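Local coordinates for protein RNA-directed RNA polymerase (Infectious pancreatic necrosis virus, PDB 3ZED) that probably copies the viral RNA genome as an RNA-dependent RNA polymerase, found both free and covalently linked to the genomic RNA, at residues I528-A531 and V532-P536; I566-R569 and Q570-M573; L728-Q731 and R732-L735. One frame throughout, in Å; residues are numbered along the deposited sequence.

Contact 1 (I528-A531 and V532-P536)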
ATOM      1  N   ILE B 528     -29.384  -7.882   7.380  1.00 41.26           N
ATOM      2  CA  ILE B 528     -29.574  -7.645   5.932  1.00 40.05           C
ATOM      3  C   ILE B 528     -31.082  -7.492   5.644  1.00 45.33           C
ATOM      4  O   ILE B 528     -31.466  -6.564   4.926  1.00 45.75           O
ATOM      5  CB  ILE B 528     -28.886  -8.744   5.064  1.00 41.86           C
ATOM      6  CG1 ILE B 528     -27.352  -8.708   5.306  1.00 40.14           C
ATOM      7  CG2 ILE B 528     -29.192  -8.561   3.566  1.00 42.10           C
ATOM      8  CD1 ILE B 528     -26.594  -9.890   4.798  1.00 40.54           C
ATOM      9  N   VAL B 529     -31.927  -8.347   6.254  1.00 41.89           N
ATOM     10  CA  VAL B 529     -33.394  -8.289   6.109  1.00 41.82           C
ATOM     11  C   VAL B 529     -33.901  -6.925   6.652  1.00 46.30           C
ATOM     12  O   VAL B 529     -34.712  -6.267   5.997  1.00 46.99           O
ATOM     13  CB  VAL B 529     -34.090  -9.506   6.799  1.00 45.45           C
ATOM     14  CG1 VAL B 529     -35.606  -9.317   6.900  1.00 45.12           C
ATOM     15  CG2 VAL B 529     -33.762 -10.810   6.083  1.00 45.53           C
ATOM     16  N   GLU B 530     -33.378  -6.497   7.810  1.00 42.38           N
ATOM     17  CA  GLU B 530     -33.702  -5.223   8.455  1.00 42.21           C
ATOM     18  C   GLU B 530     -33.296  -4.046   7.551  1.00 46.91           C
ATOM     19  O   GLU B 530     -34.083  -3.120   7.390  1.00 48.01           O
ATOM     20  CB  GLU B 530     -33.002  -5.116   9.830  1.00 42.46           C
ATOM     21  CG  GLU B 530     -33.522  -3.970  10.681  1.00 52.36           C
ATOM     22  CD  GLU B 530     -32.754  -3.633  11.945  1.00 78.84           C
ATOM     23  OE1 GLU B 530     -31.892  -4.438  12.366  1.00 87.83           O
ATOM     24  OE2 GLU B 530     -33.039  -2.564  12.533  1.00 75.88           O
ATOM     25  N   ALA B 531     -32.088  -4.100   6.949  1.00 41.89           N
ATOM     26  CA  ALA B 531     -31.561  -3.081   6.036  1.00 40.49           C
ATOM     27  C   ALA B 531     -32.488  -2.879   4.840  1.00 42.84           C
ATOM     28  O   ALA B 531     -32.762  -1.747   4.456  1.00 41.37           O
ATOM     29  CB  ALA B 531     -30.166  -3.467   5.565  1.00 40.35           C
ATOM     30  N   VAL B 532     -33.010  -3.970   4.284  1.00 40.73           N
ATOM     31  CA  VAL B 532     -33.918  -3.923   3.144  1.00 40.48           C
ATOM     32  C   VAL B 532     -35.288  -3.390   3.590  1.00 49.68           C
ATOM     33  O   VAL B 532     -35.855  -2.535   2.907  1.00 50.22           O
ATOM     34  CB  VAL B 532     -34.034  -5.302   2.428  1.00 43.46           C
ATOM     35  CG1 VAL B 532     -35.138  -5.291   1.357  1.00 44.21           C
ATOM     36  CG2 VAL B 532     -32.703  -5.732   1.815  1.00 41.48           C
ATOM     37  N   GLU B 533     -35.814  -3.879   4.727  1.00 48.64           N
ATOM     38  CA  GLU B 533     -37.152  -3.512   5.219  1.00 49.27           C
ATOM     39  C   GLU B 533     -37.240  -2.081   5.754  1.00 50.01           C
ATOM     40  O   GLU B 533     -38.280  -1.462   5.589  1.00 49.17           O
ATOM     41  CB  GLU B 533     -37.640  -4.508   6.279  1.00 51.68           C
ATOM     42  CG  GLU B 533     -38.130  -5.798   5.632  1.00 67.48           C
ATOM     43  CD  GLU B 533     -38.437  -6.995   6.513  1.00 83.78           C
ATOM     44  OE1 GLU B 533     -38.260  -6.900   7.749  1.00 69.02           O
ATOM     45  OE2 GLU B 533     -38.861  -8.035   5.956  1.00 73.01           O
ATOM     46  N   THR B 534     -36.158  -1.548   6.349  1.00 45.63           N
ATOM     47  CA  THR B 534     -36.133  -0.176   6.893  1.00 43.46           C
ATOM     48  C   THR B 534     -35.707   0.871   5.856  1.00 44.11           C
ATOM     49  O   THR B 534     -35.687   2.058   6.208  1.00 42.24           O
ATOM     50  CB  THR B 534     -35.220  -0.069   8.115  1.00 43.91           C
ATOM     51  OG1 THR B 534     -33.888  -0.448   7.742  1.00 41.10           O
ATOM     52  CG2 THR B 534     -35.740  -0.881   9.311  1.00 44.86           C
ATOM     53  N   ALA B 535     -35.308   0.441   4.617  1.00 39.43           N
ATOM     54  CA  ALA B 535     -34.928   1.336   3.517  1.00 38.68           C
ATOM     55  C   ALA B 535     -35.993   2.441   3.376  1.00 44.26           C
ATOM     56  O   ALA B 535     -37.191   2.144   3.313  1.00 44.93           O
ATOM     57  CB  ALA B 535     -34.808   0.560   2.201  1.00 39.34           C
ATOM     58  N   PRO B 536     -35.607   3.718   3.378  1.00 39.21           N
ATOM     59  CA  PRO B 536     -36.637   4.770   3.319  1.00 38.45           C
ATOM     60  C   PRO B 536     -37.332   4.844   1.983  1.00 42.03           C
ATOM     61  O   PRO B 536     -36.784   4.433   0.965  1.00 41.31           O
ATOM     62  CB  PRO B 536     -35.883   6.058   3.606  1.00 39.21           C
ATOM     63  CG  PRO B 536     -34.481   5.670   3.896  1.00 42.52           C
ATOM     64  CD  PRO B 536     -34.241   4.265   3.491  1.00 38.43           C
TER

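Contact 2 (I566-R569 and Q570-M573)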
ATOM      1  N   ILE B 566     -25.993   0.223   2.302  1.00 32.49           N
ATOM      2  CA  ILE B 566     -27.324   0.751   2.553  1.00 33.03           C
ATOM      3  C   ILE B 566     -28.175   0.250   1.377  1.00 36.44           C
ATOM      4  O   ILE B 566     -27.660   0.164   0.269  1.00 33.78           O
ATOM      5  CB  ILE B 566     -27.190   2.308   2.698  1.00 36.73           C
ATOM      6  CG1 ILE B 566     -27.032   2.750   4.175  1.00 39.34           C
ATOM      7  CG2 ILE B 566     -28.164   3.173   1.896  1.00 37.16           C
ATOM      8  CD1 ILE B 566     -28.259   2.588   5.104  1.00 54.81           C
ATOM      9  N   TYR B 567     -29.428  -0.143   1.621  1.00 33.91           N
ATOM     10  CA  TYR B 567     -30.294  -0.617   0.538  1.00 34.23           C
ATOM     11  C   TYR B 567     -31.037   0.562  -0.100  1.00 37.96           C
ATOM     12  O   TYR B 567     -31.592   1.391   0.618  1.00 38.80           O
ATOM     13  CB  TYR B 567     -31.292  -1.672   1.040  1.00 35.81           C
ATOM     14  CG  TYR B 567     -32.055  -2.330  -0.082  1.00 37.92           C
ATOM     15  CD1 TYR B 567     -31.478  -3.352  -0.836  1.00 39.75           C
ATOM     16  CD2 TYR B 567     -33.339  -1.909  -0.421  1.00 38.88           C
ATOM     17  CE1 TYR B 567     -32.175  -3.961  -1.879  1.00 40.20           C
ATOM     18  CE2 TYR B 567     -34.043  -2.508  -1.470  1.00 40.03           C
ATOM     19  CZ  TYR B 567     -33.445  -3.517  -2.213  1.00 45.56           C
ATOM     20  OH  TYR B 567     -34.114  -4.119  -3.254  1.00 48.29           O
ATOM     21  N   SER B 568     -31.021   0.636  -1.433  1.00 33.67           N
ATOM     22  CA  SER B 568     -31.691   1.646  -2.265  1.00 34.02           C
ATOM     23  C   SER B 568     -32.958   1.064  -2.897  1.00 39.66           C
ATOM     24  O   SER B 568     -32.878   0.080  -3.629  1.00 39.84           O
ATOM     25  CB  SER B 568     -30.746   2.145  -3.364  1.00 35.34           C
ATOM     26  OG  SER B 568     -31.434   2.853  -4.384  1.00 43.66           O
ATOM     27  N   ARG B 569     -34.124   1.673  -2.620  1.00 37.51           N
ATOM     28  CA  ARG B 569     -35.403   1.246  -3.219  1.00 38.22           C
ATOM     29  C   ARG B 569     -35.473   1.606  -4.709  1.00 43.40           C
ATOM     30  O   ARG B 569     -36.071   0.861  -5.490  1.00 43.23           O
ATOM     31  CB  ARG B 569     -36.606   1.886  -2.496  1.00 36.47           C
ATOM     32  CG  ARG B 569     -36.927   1.213  -1.186  1.00 41.12           C
ATOM     33  CD  ARG B 569     -38.204   1.752  -0.536  1.00 38.93           C
ATOM     34  NE  ARG B 569     -38.250   1.301   0.858  1.00 39.47           N
ATOM     35  CZ  ARG B 569     -38.761   0.141   1.258  1.00 61.27           C
ATOM     36  NH1 ARG B 569     -39.369  -0.664   0.386  1.00 44.87           N
ATOM     37  NH2 ARG B 569     -38.686  -0.215   2.536  1.00 42.57           N
ATOM     38  N   GLN B 570     -34.909   2.769  -5.094  1.00 40.60           N
ATOM     39  CA  GLN B 570     -34.926   3.241  -6.477  1.00 41.59           C
ATOM     40  C   GLN B 570     -34.117   2.326  -7.388  1.00 46.20           C
ATOM     41  O   GLN B 570     -34.569   2.015  -8.468  1.00 49.02           O
ATOM     42  CB  GLN B 570     -34.370   4.683  -6.579  1.00 41.97           C
ATOM     43  CG  GLN B 570     -34.492   5.291  -7.989  1.00 36.71           C
ATOM     44  CD  GLN B 570     -33.977   6.702  -8.095  1.00 44.00           C
ATOM     45  OE1 GLN B 570     -33.224   7.207  -7.264  1.00 41.34           O
ATOM     46  NE2 GLN B 570     -34.362   7.371  -9.132  1.00 44.77           N
ATOM     47  N   MET B 571     -32.934   1.923  -6.952  1.00 42.25           N
ATOM     48  CA  MET B 571     -32.010   1.120  -7.737  1.00 42.16           C
ATOM     49  C   MET B 571     -32.150  -0.371  -7.477  1.00 46.69           C
ATOM     50  O   MET B 571     -31.668  -1.165  -8.288  1.00 46.04           O
ATOM     51  CB  MET B 571     -30.571   1.576  -7.471  1.00 42.81           C
ATOM     52  CG  MET B 571     -30.331   3.011  -7.891  1.00 45.35           C
ATOM     53  SD  MET B 571     -28.596   3.419  -7.869  1.00 48.59           S
ATOM     54  CE  MET B 571     -28.081   2.723  -9.469  1.00 45.56           C
ATOM     55  N   GLU B 572     -32.846  -0.747  -6.373  1.00 43.48           N
ATOM     56  CA  GLU B 572     -33.121  -2.130  -5.947  1.00 43.49           C
ATOM     57  C   GLU B 572     -31.811  -2.886  -5.738  1.00 47.59           C
ATOM     58  O   GLU B 572     -31.620  -4.010  -6.209  1.00 47.45           O
ATOM     59  CB  GLU B 572     -34.043  -2.868  -6.919  1.00 45.52           C
ATOM     60  CG  GLU B 572     -35.501  -2.457  -6.805  1.00 52.35           C
ATOM     61  CD  GLU B 572     -36.381  -3.337  -7.655  1.00 74.41           C
ATOM     62  OE1 GLU B 572     -36.778  -4.413  -7.156  1.00 70.88           O
ATOM     63  OE2 GLU B 572     -36.590  -3.005  -8.846  1.00 72.77           O
ATOM     64  N   MET B 573     -30.911  -2.236  -5.014  1.00 41.85           N
ATOM     65  CA  MET B 573     -29.607  -2.779  -4.714  1.00 40.57           C
ATOM     66  C   MET B 573     -29.010  -2.088  -3.526  1.00 39.81           C
ATOM     67  O   MET B 573     -29.482  -1.027  -3.093  1.00 38.17           O
ATOM     68  CB  MET B 573     -28.659  -2.670  -5.935  1.00 43.25           C
ATOM     69  CG  MET B 573     -28.406  -1.252  -6.418  1.00 47.28           C
ATOM     70  SD  MET B 573     -27.716  -1.255  -8.106  1.00 51.78           S
ATOM     71  CE  MET B 573     -26.020  -1.131  -7.704  1.00 46.45           C
TER

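Contact 3 (L728-Q731 and R732-L735)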
ATOM      1  N   LEU B 728      15.316 -23.840  -9.181  1.00 60.78           N
ATOM      2  CA  LEU B 728      16.530 -23.023  -9.105  1.00 60.92           C
ATOM      3  C   LEU B 728      16.280 -21.760  -8.283  1.00 63.83           C
ATOM      4  O   LEU B 728      17.138 -21.373  -7.492  1.00 64.96           O
ATOM      5  CB  LEU B 728      17.029 -22.642 -10.511  1.00 62.01           C
ATOM      6  CG  LEU B 728      17.749 -23.724 -11.336  1.00 68.56           C
ATOM      7  CD1 LEU B 728      18.160 -23.178 -12.676  1.00 69.68           C
ATOM      8  CD2 LEU B 728      18.994 -24.241 -10.622  1.00 71.49           C
ATOM      9  N   LEU B 729      15.090 -21.149  -8.443  1.00 57.85           N
ATOM     10  CA  LEU B 729      14.679 -19.935  -7.729  1.00 54.47           C
ATOM     11  C   LEU B 729      14.454 -20.230  -6.246  1.00 57.42           C
ATOM     12  O   LEU B 729      14.809 -19.410  -5.398  1.00 56.92           O
ATOM     13  CB  LEU B 729      13.426 -19.317  -8.362  1.00 52.37           C
ATOM     14  CG  LEU B 729      13.275 -17.822  -8.135  1.00 54.46           C
ATOM     15  CD1 LEU B 729      14.225 -17.033  -9.063  1.00 54.30           C
ATOM     16  CD2 LEU B 729      11.811 -17.390  -8.302  1.00 52.34           C
ATOM     17  N   ASP B 730      13.888 -21.396  -5.933  1.00 54.93           N
ATOM     18  CA  ASP B 730      13.716 -21.832  -4.547  1.00 55.48           C
ATOM     19  C   ASP B 730      15.089 -22.135  -3.896  1.00 60.52           C
ATOM     20  O   ASP B 730      15.309 -21.754  -2.751  1.00 59.99           O
ATOM     21  CB  ASP B 730      12.802 -23.066  -4.478  1.00 58.59           C
ATOM     22  CG  ASP B 730      12.374 -23.428  -3.069  1.00 69.81           C
ATOM     23  OD1 ASP B 730      12.015 -22.499  -2.299  1.00 67.49           O
ATOM     24  OD2 ASP B 730      12.367 -24.639  -2.745  1.00 77.58           O
ATOM     25  N   GLN B 731      16.016 -22.775  -4.640  1.00 59.95           N
ATOM     26  CA  GLN B 731      17.372 -23.107  -4.164  1.00 61.27           C
ATOM     27  C   GLN B 731      18.150 -21.817  -3.843  1.00 64.94           C
ATOM     28  O   GLN B 731      18.867 -21.757  -2.829  1.00 63.42           O
ATOM     29  CB  GLN B 731      18.120 -23.955  -5.208  1.00 64.06           C
ATOM     30  CG  GLN B 731      17.587 -25.381  -5.347  1.00 71.33           C
ATOM     31  CD  GLN B 731      18.160 -26.139  -6.534  1.00 82.13           C
ATOM     32  OE1 GLN B 731      19.130 -25.726  -7.170  1.00 79.76           O
ATOM     33  NE2 GLN B 731      17.577 -27.283  -6.859  1.00 66.99           N
ATOM     34  N   ARG B 732      17.930 -20.768  -4.688  1.00 60.80           N
ATOM     35  CA  ARG B 732      18.503 -19.423  -4.594  1.00 60.00           C
ATOM     36  C   ARG B 732      18.214 -18.765  -3.212  1.00 63.07           C
ATOM     37  O   ARG B 732      19.039 -17.991  -2.721  1.00 62.53           O
ATOM     38  CB  ARG B 732      17.940 -18.558  -5.745  1.00 57.02           C
ATOM     39  CG  ARG B 732      18.538 -17.168  -5.881  1.00 55.19           C
ATOM     40  CD  ARG B 732      18.074 -16.459  -7.149  1.00 47.70           C
ATOM     41  NE  ARG B 732      18.784 -16.908  -8.353  1.00 53.70           N
ATOM     42  CZ  ARG B 732      19.988 -16.483  -8.724  1.00 60.41           C
ATOM     43  NH1 ARG B 732      20.677 -15.650  -7.946  1.00 45.72           N
ATOM     44  NH2 ARG B 732      20.524 -16.905  -9.858  1.00 56.16           N
ATOM     45  N   THR B 733      17.085 -19.121  -2.572  1.00 59.76           N
ATOM     46  CA  THR B 733      16.693 -18.584  -1.256  1.00 58.73           C
ATOM     47  C   THR B 733      17.447 -19.258  -0.114  1.00 63.92           C
ATOM     48  O   THR B 733      17.443 -18.727   0.994  1.00 64.54           O
ATOM     49  CB  THR B 733      15.159 -18.686  -1.019  1.00 60.01           C
ATOM     50  OG1 THR B 733      14.780 -20.044  -0.782  1.00 56.40           O
ATOM     51  CG2 THR B 733      14.340 -18.085  -2.152  1.00 55.36           C
ATOM     52  N   LYS B 734      18.097 -20.401  -0.384  1.00 61.59           N
ATOM     53  CA  LYS B 734      18.806 -21.215   0.602  1.00 61.87           C
ATOM     54  C   LYS B 734      20.335 -21.146   0.484  1.00 65.84           C
ATOM     55  O   LYS B 734      21.015 -21.356   1.486  1.00 65.43           O
ATOM     56  CB  LYS B 734      18.363 -22.686   0.485  1.00 64.79           C
ATOM     57  CG  LYS B 734      16.886 -22.915   0.832  1.00 72.78           C
ATOM     58  CD  LYS B 734      16.305 -24.058   0.017  1.00 75.56           C
ATOM     59  CE  LYS B 734      14.885 -24.368   0.392  1.00 71.43           C
ATOM     60  NZ  LYS B 734      14.335 -25.460  -0.450  1.00 69.73           N
ATOM     61  N   LEU B 735      20.886 -20.873  -0.707  1.00 62.71           N
ATOM     62  CA  LEU B 735      22.344 -20.859  -0.906  1.00 63.53           C
ATOM     63  C   LEU B 735      22.999 -19.511  -0.573  1.00 67.37           C
ATOM     64  O   LEU B 735      22.428 -18.463  -0.862  1.00 66.16           O
ATOM     65  CB  LEU B 735      22.670 -21.239  -2.346  1.00 64.36           C
ATOM     66  CG  LEU B 735      22.473 -22.708  -2.725  1.00 69.74           C
ATOM     67  CD1 LEU B 735      22.146 -22.843  -4.208  1.00 69.51           C
ATOM     68  CD2 LEU B 735      23.709 -23.537  -2.380  1.00 73.49           C
TER

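Contact 1 (I528-A531 and V532-P536)
T534 folds back on E530, one helical turn earlier, and both of its donors close on E530 O. The backbone N of T534 lies 2.8 Å from E530 O, nearly along the C=O axis, while T534 OG1 comes to 2.7 Å of E530 O from above the carbonyl plane. A chi1 of 59° sets OG1 between the backbone N and the carbonyl carbon, the rotation that brings it onto the carbonyl four residues back. OG1 is also bonded to K554 N, which ties the hydroxyl to a later loop. On the same turn T534 CG2 meets E530 CG at 4.0 Å, the two side chains crossing at a slant.

The closely packed face carries I528, A531 and V532. I528 reaches helix 364-377, and all three touch F574; V532 CG2 also lies 3.4 Å from I528 O. The solvent side is looser: V529 and E533, both exposed, lie side by side and point the same way, with E533 OE2 3.6 Å from V529 CG1. The extended E533 side chain runs past this methyl as plain contact.

V532 N to I528 O and E533 N to V529 O continue the i to i+4 pattern. This is the C-terminal end of helix 524-533, packed on one side against strand 573-578 and helix 364-377, with a threonine hydroxyl bonded back to a main-chain carbonyl.

Contact 2 (I566-R569 and Q570-M573)
S568 faces the turn that follows it with three polar atoms, its N, O and OG, and Y567 lays its ring against the returning chain. Q570 comes first in the turn: its CB passes 4.1 Å from S568 OG, and its extended side chain carries OE1 to a hydrogen bond with N677 ND2. M571 follows, giving its backbone N to S568 OG at 3.1 Å with an N-H...O angle of 160°. A chi1 of 165°, with OG anti to the serine's own N, turns the hydroxyl toward M571 N. M571 CB lies 3.5 Å from S568 OG, and farther out the methionine touches L541.

The N of E572 makes a weak bond to S568 O; the positive phi of E572, of left-handed sense, then turns the chain so that M573 N also faces S568 O. E572 CA meets Y567 OH at 3.5 Å, and E572 CG lies 3.6 Å from R569 O. M573 closes the turn. Its N makes a second weak bond to S568 O, and its O accepts a nearly straight one from S568 N at 2.8 Å, angle 166°. M573 O also sits over one face of the Y567 ring, 3.8 Å from CD1, while the ring makes an edge-to-face contact with F574.

E572 and M573 together opposite S568 form a G1 beta bulge, where strand 563-568 passes into strand 573-578 in the thumb region of this birnavirus polymerase. S568 O is shared between two weak bonds, whereas the short, straight S568 N bond and the M571 N bond to OG hold the turn. S568 OG, accepting from M571 N, probably donates to L541 O, so one hydroxyl links the turn to another loop.

Contact 3 (L728-Q731 and R732-L735)
K734 turns back near the C-terminal end of helix 724-732 to meet D730. From the lysine backbone, CB lies 3.5 Å from Q731 O; CG and then CD pass D730 O, CD at 3.7 Å; CE reaches within 4.0 Å of D730 OD2. The bend at chi2 (148°) keeps the chain close to D730, and the tip, NZ, forms a salt bridge with D730 OD2 at 3.1 Å, approaching from above the carboxylate plane. The other carboxylate oxygen, D730 OD1, is bonded to N194 ND2, so the acid is held at both oxygens.

Here, in the C-terminal region of the polymerase, two carbonyls are each shared. D730 O receives T733 OG1 in the carbonyl plane at 2.7 Å and T733 N from above it. Q731 O takes K734 N at 2.9 Å and L735 N. The T733 N and K734 N bonds are i to i+3, of 3-10 type, beside the i to i+4 bonds of R732 N and L735 N, as is common where a helix runs out. T733 CG2 packs 3.5 Å from L729 O. R732, bent at chi3, touches helix 438-452 and bonds NH1 to N446 OD1; Q731 bonds OE1 to Q768 NE2 of helix 757-771.

How the contacts relate
Along the chain the three contacts come in series; none nests in or crosses another. Contact 1 lies at the C-terminal end of helix 524-533 and leads toward the three-stranded antiparallel sheet. Contact 2 closes the turn between strands 563-568 and 573-578 of that sheet. The two meet, their centres about 10 Å apart: R569 NE probably bonds to A535 O at 2.8 Å, and V532 and A535 touch Y567, tying helix end to hairpin. Contact 3, its centre about 55 Å from that of contact 1 across the chain's centre, leads from helix 724-732 into the loop before helix 740-752, with side chains reaching helices 412-426, 438-452 and 757-771.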